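PDB 3WWC: oxidized polyvinyl alcohol hydrolase from Pseudomonas sp. VM15C, which hydrolyses beta-diketones such as 4,6-nonanedione and cleaves oxidized polyvinyl alcohol in the second step of polyvinyl alcohol degradation. Local coordinates for residues A[211-216]-A[232-237]; A[204-209]-A[220-225]; A[29-34]-A[40-45]. The protein carries 1 engineered substitution. All coordinates share one frame; numbering follows the deposited sequence.

Contact 1: A[211-216]-A[232-237]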
ATOM      1  N   GLY A 211     -10.632  -4.286  19.633  1.00 15.52           N
ATOM      2  CA  GLY A 211     -10.131  -3.012  19.131  1.00 13.99           C
ATOM      3  C   GLY A 211      -9.064  -2.389  19.979  1.00 13.62           C
ATOM      4  O   GLY A 211      -8.457  -1.403  19.580  1.00 13.72           O
ATOM      5  N   THR A 212      -8.826  -2.909  21.178  1.00 13.98           N
ATOM      6  CA  THR A 212      -7.803  -2.339  22.032  1.00 15.75           C
ATOM      7  C   THR A 212      -6.404  -2.298  21.406  1.00 14.62           C
ATOM      8  O   THR A 212      -5.891  -3.323  21.006  1.00 15.48           O
ATOM      9  CB  THR A 212      -7.676  -3.152  23.321  1.00 16.28           C
ATOM     10  OG1 THR A 212      -8.964  -3.248  23.937  1.00 20.74           O
ATOM     11  CG2 THR A 212      -6.684  -2.458  24.295  1.00 17.67           C
ATOM     12  N   PRO A 213      -5.782  -1.107  21.286  1.00 13.87           N
ATOM     13  CA  PRO A 213      -4.433  -1.036  20.711  1.00 13.37           C
ATOM     14  C   PRO A 213      -3.454  -1.841  21.543  1.00 14.23           C
ATOM     15  O   PRO A 213      -3.530  -1.909  22.797  1.00 14.96           O
ATOM     16  CB  PRO A 213      -4.099   0.453  20.735  1.00 13.71           C
ATOM     17  CG  PRO A 213      -5.480   1.094  20.613  1.00 15.55           C
ATOM     18  CD  PRO A 213      -6.348   0.239  21.493  1.00 15.49           C
ATOM     19  N   LEU A 214      -2.527  -2.484  20.850  1.00 13.77           N
ATOM     20  CA  LEU A 214      -1.502  -3.284  21.522  1.00 12.52           C
ATOM     21  C   LEU A 214      -0.169  -2.651  21.240  1.00 14.28           C
ATOM     22  O   LEU A 214       0.035  -2.033  20.171  1.00 15.04           O
ATOM     23  CB  LEU A 214      -1.492  -4.713  20.956  1.00 12.60           C
ATOM     24  CG  LEU A 214      -2.777  -5.530  21.159  1.00 12.11           C
ATOM     25  CD1 LEU A 214      -2.748  -6.865  20.388  1.00 12.81           C
ATOM     26  CD2 LEU A 214      -2.964  -5.761  22.692  1.00 14.93           C
ATOM     27  N   SER A 215       0.745  -2.769  22.189  1.00 14.60           N
ATOM     28  CA  SER A 215       2.093  -2.272  21.984  1.00 15.12           C
ATOM     29  C   SER A 215       2.734  -3.116  20.885  1.00 15.25           C
ATOM     30  O   SER A 215       2.252  -4.191  20.521  1.00 14.88           O
ATOM     31  CB  SER A 215       2.953  -2.447  23.240  1.00 14.44           C
ATOM     32  OG  SER A 215       3.003  -3.837  23.609  1.00 16.81           O
ATOM     33  N   PHE A 216       3.839  -2.608  20.361  1.00 15.68           N
ATOM     34  CA  PHE A 216       4.587  -3.342  19.334  1.00 15.84           C
ATOM     35  C   PHE A 216       4.840  -4.781  19.860  1.00 16.53           C
ATOM     36  O   PHE A 216       4.571  -5.768  19.162  1.00 15.68           O
ATOM     37  CB  PHE A 216       5.929  -2.634  19.084  1.00 16.36           C
ATOM     38  CG  PHE A 216       6.950  -3.521  18.422  1.00 15.81           C
ATOM     39  CD1 PHE A 216       6.720  -4.011  17.142  1.00 18.18           C
ATOM     40  CD2 PHE A 216       8.078  -3.928  19.112  1.00 18.02           C
ATOM     41  CE1 PHE A 216       7.601  -4.919  16.535  1.00 18.15           C
ATOM     42  CE2 PHE A 216       8.973  -4.830  18.551  1.00 19.61           C
ATOM     43  CZ  PHE A 216       8.743  -5.343  17.248  1.00 18.77           C
ATOM     44  N   GLN A 232      -7.663  -8.179  14.025  1.00  9.67           N
ATOM     45  CA  GLN A 232      -8.085  -6.790  13.809  1.00 10.24           C
ATOM     46  C   GLN A 232      -6.825  -5.937  13.791  1.00  9.64           C
ATOM     47  O   GLN A 232      -5.761  -6.367  14.219  1.00 10.02           O
ATOM     48  CB  GLN A 232      -8.968  -6.339  14.976  1.00 10.70           C
ATOM     49  CG  GLN A 232     -10.228  -7.198  15.122  1.00 10.83           C
ATOM     50  CD  GLN A 232     -11.142  -7.054  13.937  1.00 12.27           C
ATOM     51  OE1 GLN A 232     -11.381  -5.942  13.465  1.00 12.88           O
ATOM     52  NE2 GLN A 232     -11.638  -8.164  13.430  1.00 12.91           N
ATOM     53  N   GLY A 233      -6.918  -4.718  13.265  1.00  8.68           N
ATOM     54  CA  GLY A 233      -5.750  -3.832  13.301  1.00  8.67           C
ATOM     55  C   GLY A 233      -6.100  -2.363  13.090  1.00  8.03           C
ATOM     56  O   GLY A 233      -7.086  -2.038  12.420  1.00  9.18           O
ATOM     57  N   ARG A 234      -5.227  -1.492  13.608  1.00  8.93           N
ATOM     58  CA  ARG A 234      -5.406  -0.054  13.506  1.00  9.12           C
ATOM     59  C   ARG A 234      -5.245   0.431  12.083  1.00  9.60           C
ATOM     60  O   ARG A 234      -5.567   1.588  11.812  1.00  9.21           O
ATOM     61  CB  ARG A 234      -4.420   0.674  14.444  1.00  9.89           C
ATOM     62  CG  ARG A 234      -4.711   0.353  15.912  1.00  9.12           C
ATOM     63  CD  ARG A 234      -3.867   1.170  16.858  1.00  9.74           C
ATOM     64  NE  ARG A 234      -2.493   0.661  16.888  1.00 10.60           N
ATOM     65  CZ  ARG A 234      -1.376   1.358  16.700  1.00 11.24           C
ATOM     66  NH1 ARG A 234      -1.392   2.649  16.417  1.00 11.00           N
ATOM     67  NH2 ARG A 234      -0.195   0.748  16.847  1.00 12.88           N
ATOM     68  N   VAL A 235      -4.715  -0.398  11.165  1.00  9.04           N
ATOM     69  CA  VAL A 235      -4.585   0.024   9.759  1.00  8.63           C
ATOM     70  C   VAL A 235      -5.957   0.170   9.105  1.00  9.38           C
ATOM     71  O   VAL A 235      -6.124   0.963   8.158  1.00  9.25           O
ATOM     72  CB  VAL A 235      -3.740  -1.027   8.961  1.00  8.57           C
ATOM     73  CG1 VAL A 235      -4.519  -2.363   8.785  1.00  9.31           C
ATOM     74  CG2 VAL A 235      -3.365  -0.472   7.578  1.00  8.43           C
ATOM     75  N   GLY A 236      -6.968  -0.530   9.625  1.00  9.47           N
ATOM     76  CA  GLY A 236      -8.255  -0.529   8.925  1.00  9.83           C
ATOM     77  C   GLY A 236      -9.430  -0.099   9.758  1.00 10.35           C
ATOM     78  O   GLY A 236      -9.275   0.508  10.795  1.00 11.54           O
ATOM     79  N   PRO A 237     -10.612  -0.331   9.233  1.00 11.27           N
ATOM     80  CA  PRO A 237     -11.842   0.007   9.947  1.00 12.88           C
ATOM     81  C   PRO A 237     -11.837  -0.883  11.200  1.00 13.81           C
ATOM     82  O   PRO A 237     -11.180  -1.924  11.219  1.00 13.15           O
ATOM     83  CB  PRO A 237     -12.931  -0.498   8.971  1.00 12.59           C
ATOM     84  CG  PRO A 237     -12.289  -0.511   7.648  1.00 14.21           C
ATOM     85  CD  PRO A 237     -10.882  -0.934   7.905  1.00 12.17           C
TER
HETATM   86  O   HOH W   1      -2.108  -1.956  18.017  1.00 11.01           O
HETATM   87  O   HOH W   2       0.968  -1.777  17.605  1.00 19.28           O
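Pro213, Leu214 and Arg234 meet in a small, water-mediated loop-to-loop contact between the segments that precede and follow helix 216-225. The direct touch is apolar: Pro213 CB lies 3.9 Å from Arg234 CD, with the proline ring and the arginine chain crossing at about a right angle. The arginine leaves its backbone with CG anti to the carbonyl carbon (chi1 -64°) and runs on extended through chi2, which lays CD against the proline; the bend at chi3 (-75°) then swings NE and NH2 toward two waters that bridge to Leu214 N and O. Both waters lie at the guanidinium edge and in its plane, and they fill the polar part of the interface. Water 1 accepts from Arg234 NE at 2.9 Å and from Leu214 N at 2.9 Å, one oxygen serving two donors. Water 2 accepts from Arg234 NH2 at 2.9 Å and donates to Leu214 O at 2.7 Å. NH1 turns to other partners, Arg133 O and Asn125 OD1, which helps to fix the rotation of the guanidinium, and Arg133 also donates through NH2 to Gly211 O, tying both loops to one residue. Arg234 itself sits in a type I turn from Gly233 to Gly236, closed by Gly236 N to Gly233 O at 3.2 Å. Asn125 lines a butanoic acid pocket, consistent with a second-shell place for Arg234. The strand order and family mark an alpha/beta-hydrolase fold, and these two loops flank helix 216-225 in its connection between parallel strands 196-200 and 247-253, near the ligand site.

Contact 2: A[204-209]-A[220-225]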
ATOM      1  N   TRP A 204       0.017  -3.683   9.901  1.00  7.53           N
ATOM      2  CA  TRP A 204      -1.402  -3.995  10.138  1.00  8.31           C
ATOM      3  C   TRP A 204      -1.807  -3.328  11.480  1.00  9.45           C
ATOM      4  O   TRP A 204      -2.990  -3.066  11.703  1.00  9.89           O
ATOM      5  CB  TRP A 204      -1.616  -5.516  10.282  1.00  8.16           C
ATOM      6  CG  TRP A 204      -3.045  -5.952  10.020  1.00  8.61           C
ATOM      7  CD1 TRP A 204      -3.976  -6.375  10.950  1.00  8.56           C
ATOM      8  CD2 TRP A 204      -3.701  -6.011   8.742  1.00  7.85           C
ATOM      9  NE1 TRP A 204      -5.161  -6.701  10.322  1.00  8.09           N
ATOM     10  CE2 TRP A 204      -5.024  -6.489   8.962  1.00  7.92           C
ATOM     11  CE3 TRP A 204      -3.295  -5.706   7.420  1.00 10.07           C
ATOM     12  CZ2 TRP A 204      -5.938  -6.677   7.912  1.00  9.31           C
ATOM     13  CZ3 TRP A 204      -4.205  -5.891   6.374  1.00  8.62           C
ATOM     14  CH2 TRP A 204      -5.518  -6.377   6.609  1.00  8.70           C
ATOM     15  N   TYR A 205      -0.838  -3.074  12.352  1.00  9.44           N
ATOM     16  CA  TYR A 205      -1.063  -2.495  13.711  1.00  9.68           C
ATOM     17  C   TYR A 205      -2.074  -3.357  14.444  1.00 10.34           C
ATOM     18  O   TYR A 205      -3.146  -2.908  14.907  1.00  9.74           O
ATOM     19  CB  TYR A 205      -1.569  -1.072  13.633  1.00  8.96           C
ATOM     20  CG  TYR A 205      -0.669  -0.119  12.897  1.00  8.14           C
ATOM     21  CD1 TYR A 205       0.658   0.092  13.294  1.00 10.58           C
ATOM     22  CD2 TYR A 205      -1.190   0.666  11.867  1.00  9.22           C
ATOM     23  CE1 TYR A 205       1.430   1.088  12.694  1.00 10.46           C
ATOM     24  CE2 TYR A 205      -0.429   1.667  11.266  1.00  9.76           C
ATOM     25  CZ  TYR A 205       0.864   1.870  11.689  1.00  9.90           C
ATOM     26  OH  TYR A 205       1.608   2.926  11.162  1.00 10.68           O
ATOM     27  N   VAL A 206      -1.726  -4.635  14.570  1.00 10.04           N
ATOM     28  CA  VAL A 206      -2.617  -5.610  15.188  1.00 10.45           C
ATOM     29  C   VAL A 206      -3.157  -5.167  16.549  1.00 10.46           C
ATOM     30  O   VAL A 206      -2.396  -4.644  17.403  1.00 10.86           O
ATOM     31  CB  VAL A 206      -1.872  -6.934  15.330  1.00 10.38           C
ATOM     32  CG1 VAL A 206      -2.674  -7.941  16.230  1.00 10.69           C
ATOM     33  CG2 VAL A 206      -1.739  -7.552  13.953  1.00 11.98           C
ATOM     34  N   THR A 207      -4.470  -5.342  16.723  1.00  9.93           N
ATOM     35  CA  THR A 207      -5.081  -5.024  18.031  1.00 10.53           C
ATOM     36  C   THR A 207      -5.776  -6.275  18.551  1.00 11.50           C
ATOM     37  O   THR A 207      -5.850  -7.307  17.890  1.00 12.98           O
ATOM     38  CB  THR A 207      -6.201  -3.951  17.922  1.00 10.20           C
ATOM     39  OG1 THR A 207      -7.312  -4.453  17.150  1.00 10.66           O
ATOM     40  CG2 THR A 207      -5.648  -2.656  17.283  1.00  9.74           C
ATOM     41  N   SER A 208      -6.329  -6.161  19.757  1.00 13.07           N
ATOM     42  CA  SER A 208      -7.122  -7.256  20.265  1.00 13.10           C
ATOM     43  C   SER A 208      -8.417  -7.270  19.475  1.00 12.93           C
ATOM     44  O   SER A 208      -8.750  -6.317  18.755  1.00 13.44           O
ATOM     45  CB  SER A 208      -7.482  -7.055  21.750  1.00 15.67           C
ATOM     46  OG  SER A 208      -6.284  -6.962  22.509  1.00 20.23           O
ATOM     47  N   ASP A 209      -9.194  -8.345  19.640  1.00 13.10           N
ATOM     48  CA  ASP A 209     -10.470  -8.444  18.928  1.00 13.85           C
ATOM     49  C   ASP A 209     -11.427  -7.293  19.259  1.00 14.68           C
ATOM     50  O   ASP A 209     -12.242  -6.924  18.400  1.00 15.87           O
ATOM     51  CB  ASP A 209     -11.188  -9.761  19.258  1.00 15.95           C
ATOM     52  CG  ASP A 209     -10.586 -10.952  18.570  1.00 20.74           C
ATOM     53  OD1 ASP A 209      -9.738 -10.762  17.654  1.00 20.50           O
ATOM     54  OD2 ASP A 209     -10.954 -12.108  18.924  1.00 21.84           O
ATOM     55  N   ARG A 220       3.058  -8.230  18.330  1.00 14.00           N
ATOM     56  CA  ARG A 220       3.951  -9.235  17.735  1.00 13.19           C
ATOM     57  C   ARG A 220       3.613 -10.578  18.377  1.00 13.70           C
ATOM     58  O   ARG A 220       3.454 -11.592  17.715  1.00 13.02           O
ATOM     59  CB  ARG A 220       5.378  -8.820  18.048  1.00 15.05           C
ATOM     60  CG  ARG A 220       6.480  -9.526  17.298  1.00 18.97           C
ATOM     61  CD  ARG A 220       7.815  -9.158  17.935  1.00 20.35           C
ATOM     62  NE  ARG A 220       8.892  -9.217  16.969  1.00 22.93           N
ATOM     63  CZ  ARG A 220      10.153  -8.928  17.261  1.00 24.38           C
ATOM     64  NH1 ARG A 220      10.468  -8.555  18.524  1.00 22.50           N
ATOM     65  NH2 ARG A 220      11.080  -9.000  16.300  1.00 20.91           N
ATOM     66  N   ALA A 221       3.434 -10.574  19.689  1.00 14.07           N
ATOM     67  CA  ALA A 221       3.094 -11.828  20.356  1.00 13.52           C
ATOM     68  C   ALA A 221       1.728 -12.380  20.035  1.00 13.55           C
ATOM     69  O   ALA A 221       1.535 -13.582  20.058  1.00 14.37           O
ATOM     70  CB  ALA A 221       3.211 -11.656  21.895  1.00 12.58           C
ATOM     71  N   ALA A 222       0.744 -11.505  19.793  1.00 12.92           N
ATOM     72  CA  ALA A 222      -0.589 -11.951  19.498  1.00 13.68           C
ATOM     73  C   ALA A 222      -0.629 -12.748  18.209  1.00 14.34           C
ATOM     74  O   ALA A 222      -1.371 -13.715  18.111  1.00 14.28           O
ATOM     75  CB  ALA A 222      -1.522 -10.739  19.365  1.00 14.83           C
ATOM     76  N   VAL A 223       0.128 -12.313  17.199  1.00 13.73           N
ATOM     77  CA  VAL A 223       0.077 -13.072  15.944  1.00 12.23           C
ATOM     78  C   VAL A 223       0.875 -14.370  16.109  1.00 13.11           C
ATOM     79  O   VAL A 223       0.468 -15.404  15.580  1.00 14.05           O
ATOM     80  CB  VAL A 223       0.655 -12.247  14.780  1.00 11.51           C
ATOM     81  CG1 VAL A 223       0.695 -13.092  13.503  1.00 11.13           C
ATOM     82  CG2 VAL A 223      -0.180 -10.983  14.575  1.00 11.96           C
ATOM     83  N   ALA A 224       2.006 -14.310  16.809  1.00 13.43           N
ATOM     84  CA  ALA A 224       2.794 -15.537  17.017  1.00 15.20           C
ATOM     85  C   ALA A 224       1.955 -16.580  17.745  1.00 15.29           C
ATOM     86  O   ALA A 224       2.110 -17.769  17.507  1.00 17.25           O
ATOM     87  CB  ALA A 224       4.035 -15.233  17.815  1.00 14.33           C
ATOM     88  N   ALA A 225       1.054 -16.158  18.626  1.00 16.17           N
ATOM     89  CA  ALA A 225       0.210 -17.110  19.351  1.00 16.05           C
ATOM     90  C   ALA A 225      -0.976 -17.630  18.540  1.00 17.22           C
ATOM     91  O   ALA A 225      -1.539 -18.679  18.839  1.00 18.75           O
ATOM     92  CB  ALA A 225      -0.287 -16.472  20.610  1.00 16.75           C
TER
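Val206 packs against Ala222 and Val223, pinning the loop that leaves strand 196-200 to the helix that follows it, within the crossover between strands 196-200 and 247-253 of an alpha/beta-hydrolase fold. The contact between the segments is wholly apolar. Both valines place CG1 anti to the backbone N, a rotation that sets each CG2 beside the N and turns these two methyls toward each other; Val206 CG2 and Val223 CG2 meet at 3.8 Å as the side chains cross obliquely. The other branch, Val206 CG1, reaches Ala222 CB at 4.4 Å, a looser touch. Val206 thus straddles two consecutive residues of the helix with its two methyls. Val223 also touches Pro277 of helix 275-288; Trp204 reaches the same helix and, in addition, helix 178-189. Charged and polar groups lie around this apolar patch. Arg220 forms a salt bridge through NE with Asp274 OD2, while Asp209 pairs with Lys229. Tyr205, next to Val206 in the chain, adopts a left-handed backbone conformation and touches the bound butanoic acid, and its hydroxyl is hydrogen-bonded to Glu131; the loop therefore presents one residue to the ligand and the next to the helix. Within the helix, Ala224 N bonds Arg220 O at 3.2 Å. Within the loop, Thr207 OG1 donates to Ser208 O at 2.8 Å, approaching with a C=O...donor angle of 134° and tilted 24° from the carbonyl plane.

Contact 3: A[29-34]-A[40-45]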
ATOM      1  N   ALA A  29     -13.421  21.588 -10.042  1.00 18.43           N
ATOM      2  CA  ALA A  29     -13.599  22.592 -11.086  1.00 20.00           C
ATOM      3  C   ALA A  29     -12.410  23.422 -11.423  1.00 20.69           C
ATOM      4  O   ALA A  29     -11.796  24.066 -10.538  1.00 22.31           O
ATOM      5  CB  ALA A  29     -14.748  23.515 -10.726  1.00 19.88           C
ATOM      6  N   GLY A  30     -12.096  23.421 -12.706  1.00 21.30           N
ATOM      7  CA  GLY A  30     -11.008  24.225 -13.200  1.00 23.16           C
ATOM      8  C   GLY A  30      -9.634  23.609 -13.057  1.00 23.09           C
ATOM      9  O   GLY A  30      -8.649  24.234 -13.485  1.00 23.55           O
ATOM     10  N   TYR A  31      -9.540  22.412 -12.474  1.00 21.45           N
ATOM     11  CA  TYR A  31      -8.216  21.813 -12.326  1.00 20.61           C
ATOM     12  C   TYR A  31      -7.716  21.285 -13.652  1.00 20.88           C
ATOM     13  O   TYR A  31      -8.402  20.535 -14.331  1.00 24.65           O
ATOM     14  CB  TYR A  31      -8.231  20.689 -11.249  1.00 17.44           C
ATOM     15  CG  TYR A  31      -6.813  20.342 -10.766  1.00 15.41           C
ATOM     16  CD1 TYR A  31      -6.088  19.300 -11.375  1.00 13.35           C
ATOM     17  CD2 TYR A  31      -6.189  21.119  -9.804  1.00 14.08           C
ATOM     18  CE1 TYR A  31      -4.762  19.034 -11.036  1.00 13.17           C
ATOM     19  CE2 TYR A  31      -4.850  20.876  -9.463  1.00 13.99           C
ATOM     20  CZ  TYR A  31      -4.166  19.844 -10.083  1.00 13.47           C
ATOM     21  OH  TYR A  31      -2.833  19.666  -9.773  1.00 14.08           O
ATOM     22  N   GLU A  32      -6.504  21.644 -14.030  1.00 21.50           N
ATOM     23  CA  GLU A  32      -5.990  21.205 -15.315  1.00 22.41           C
ATOM     24  C   GLU A  32      -4.904  20.168 -15.082  1.00 21.53           C
ATOM     25  O   GLU A  32      -3.805  20.526 -14.717  1.00 21.30           O
ATOM     26  CB  GLU A  32      -5.385  22.394 -16.059  1.00 25.17           C
ATOM     27  CG  GLU A  32      -6.237  23.649 -15.967  1.00 30.78           C
ATOM     28  CD  GLU A  32      -5.640  24.821 -16.730  1.00 34.02           C
ATOM     29  OE1 GLU A  32      -6.014  25.003 -17.908  1.00 36.50           O
ATOM     30  OE2 GLU A  32      -4.798  25.550 -16.150  1.00 35.74           O
ATOM     31  N   VAL A  33      -5.220  18.895 -15.275  1.00 20.83           N
ATOM     32  CA  VAL A  33      -4.249  17.822 -15.103  1.00 20.63           C
ATOM     33  C   VAL A  33      -3.185  17.850 -16.163  1.00 20.42           C
ATOM     34  O   VAL A  33      -3.447  18.206 -17.322  1.00 20.16           O
ATOM     35  CB  VAL A  33      -4.918  16.463 -15.168  1.00 22.65           C
ATOM     36  CG1 VAL A  33      -3.867  15.347 -14.965  1.00 25.78           C
ATOM     37  CG2 VAL A  33      -5.949  16.394 -14.149  1.00 24.86           C
ATOM     38  N   LYS A  34      -1.969  17.499 -15.781  1.00 17.78           N
ATOM     39  CA  LYS A  34      -0.885  17.500 -16.728  1.00 19.30           C
ATOM     40  C   LYS A  34       0.037  16.319 -16.554  1.00 18.76           C
ATOM     41  O   LYS A  34      -0.004  15.633 -15.527  1.00 17.13           O
ATOM     42  CB  LYS A  34      -0.073  18.803 -16.582  1.00 21.81           C
ATOM     43  CG  LYS A  34       0.456  19.034 -15.187  1.00 24.95           C
ATOM     44  CD  LYS A  34       1.359  20.306 -15.048  1.00 27.10           C
ATOM     45  CE  LYS A  34       2.772  20.122 -15.672  1.00 28.52           C
ATOM     46  NZ  LYS A  34       3.646  19.134 -14.974  1.00 25.45           N
ATOM     47  N   ASP A  40      -1.201  21.849  -6.021  1.00 11.17           N
ATOM     48  CA  ASP A  40      -2.414  22.539  -5.552  1.00 12.05           C
ATOM     49  C   ASP A  40      -3.738  21.859  -5.877  1.00 13.33           C
ATOM     50  O   ASP A  40      -4.780  22.512  -6.152  1.00 13.52           O
ATOM     51  CB  ASP A  40      -2.405  23.986  -6.077  1.00 13.78           C
ATOM     52  CG  ASP A  40      -1.238  24.757  -5.527  1.00 17.67           C
ATOM     53  OD1 ASP A  40      -0.870  24.492  -4.363  1.00 17.62           O
ATOM     54  OD2 ASP A  40      -0.714  25.627  -6.245  1.00 21.01           O
ATOM     55  N   PHE A  41      -3.731  20.526  -5.806  1.00 11.28           N
ATOM     56  CA  PHE A  41      -4.969  19.778  -6.063  1.00 11.86           C
ATOM     57  C   PHE A  41      -5.745  19.883  -4.767  1.00 12.29           C
ATOM     58  O   PHE A  41      -5.299  19.420  -3.707  1.00 11.78           O
ATOM     59  CB  PHE A  41      -4.623  18.326  -6.356  1.00 11.30           C
ATOM     60  CG  PHE A  41      -5.824  17.486  -6.651  1.00 11.55           C
ATOM     61  CD1 PHE A  41      -6.313  17.427  -7.944  1.00 11.97           C
ATOM     62  CD2 PHE A  41      -6.443  16.761  -5.641  1.00 12.65           C
ATOM     63  CE1 PHE A  41      -7.412  16.628  -8.239  1.00 11.88           C
ATOM     64  CE2 PHE A  41      -7.559  15.953  -5.917  1.00 13.30           C
ATOM     65  CZ  PHE A  41      -8.037  15.885  -7.221  1.00 13.91           C
ATOM     66  N   PRO A  42      -6.952  20.456  -4.805  1.00 12.28           N
ATOM     67  CA  PRO A  42      -7.759  20.639  -3.594  1.00 12.99           C
ATOM     68  C   PRO A  42      -8.460  19.385  -3.151  1.00 13.98           C
ATOM     69  O   PRO A  42      -9.170  18.776  -3.950  1.00 16.64           O
ATOM     70  CB  PRO A  42      -8.765  21.709  -4.024  1.00 14.24           C
ATOM     71  CG  PRO A  42      -9.041  21.327  -5.452  1.00 13.70           C
ATOM     72  CD  PRO A  42      -7.633  20.972  -5.998  1.00 12.44           C
ATOM     73  N   HIS A  43      -8.248  19.009  -1.899  1.00 13.23           N
ATOM     74  CA  HIS A  43      -8.958  17.872  -1.345  1.00 14.52           C
ATOM     75  C   HIS A  43      -9.093  18.002   0.172  1.00 15.49           C
ATOM     76  O   HIS A  43      -8.109  18.087   0.876  1.00 15.57           O
ATOM     77  CB  HIS A  43      -8.226  16.543  -1.668  1.00 12.90           C
ATOM     78  CG  HIS A  43      -9.031  15.328  -1.309  1.00 12.57           C
ATOM     79  ND1 HIS A  43     -10.132  14.926  -2.040  1.00 13.43           N
ATOM     80  CD2 HIS A  43      -8.977  14.517  -0.233  1.00 12.76           C
ATOM     81  CE1 HIS A  43     -10.716  13.917  -1.421  1.00 12.14           C
ATOM     82  NE2 HIS A  43     -10.032  13.646  -0.324  1.00 14.29           N
ATOM     83  N   LYS A  44     -10.323  17.979   0.673  1.00 18.71           N
ATOM     84  CA  LYS A  44     -10.584  18.067   2.122  1.00 18.85           C
ATOM     85  C   LYS A  44      -9.819  19.180   2.856  1.00 19.77           C
ATOM     86  O   LYS A  44      -9.274  18.959   3.929  1.00 20.81           O
ATOM     87  CB  LYS A  44     -10.323  16.714   2.801  1.00 19.50           C
ATOM     88  CG  LYS A  44     -11.417  15.656   2.438  1.00 19.48           C
ATOM     89  CD  LYS A  44     -11.137  14.294   3.107  1.00 19.29           C
ATOM     90  CE  LYS A  44     -12.260  13.304   2.814  1.00 20.19           C
ATOM     91  NZ  LYS A  44     -11.965  11.955   3.418  1.00 16.82           N
ATOM     92  N   GLY A  45      -9.770  20.363   2.252  1.00 19.17           N
ATOM     93  CA  GLY A  45      -9.074  21.479   2.868  1.00 19.91           C
ATOM     94  C   GLY A  45      -7.558  21.487   2.731  1.00 18.77           C
ATOM     95  O   GLY A  45      -6.889  22.374   3.276  1.00 19.47           O
TER
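Tyr31 and Phe41 form a T-shaped pair in which the edge of Phe41 is directed at the face of Tyr31, with ring centroids 5.1 Å apart and planes at 80°. Phe41 CD1 stands 3.7 Å above the tyrosine plane, over its centre. The same ring also meets the strand: Asp40 O sits at its edge, Tyr31 CE2 lies 3.6 Å from Phe41 CA, and Tyr31 CD2 is 4.1 Å from Pro42 CD. With CG anti to the backbone N (chi1 -163°), the ring reaches across to the strand, and its hydroxyl is tied to Val39 O. Replacing Tyr31 by alanine is likely to deprive the edge of Phe41 of the face it points into and Val39 O of its hydroxyl partner. Cys159 of helix 148-160 touches both rings, and its disulfide to Cys27 anchors the chain just before the loop. Phe41 also rests on Pro28. Asp40, with positive phi, donates through its N to Gln107 OE1. Asp40 and Phe41 both face Arg48, the geometry of a G1 beta bulge in the edge strand 36-43 of the central sheet.

Contact 3 comes first along the chain and stands apart, its centre about 33 Å from the centre of contact 1 and about 39 Å from that of contact 2, which lies across the chain's centre. It belongs to the outermost strand 36-43 and the loop before it. Contacts 1 and 2 have centres about 8 Å apart, and their segments alternate in sequence: 204-209, 211-216, 220-225, then 232-237. All four lie between strands 196-200 and 247-253, around or on helix 216-225. Segments 204-209 and 232-237 touch directly, with Arg234 N 2.8 Å from Tyr205 O, making this one connected unit beside the ligand site, whereas contact 3 packs the loop before strand 36-43 onto that strand.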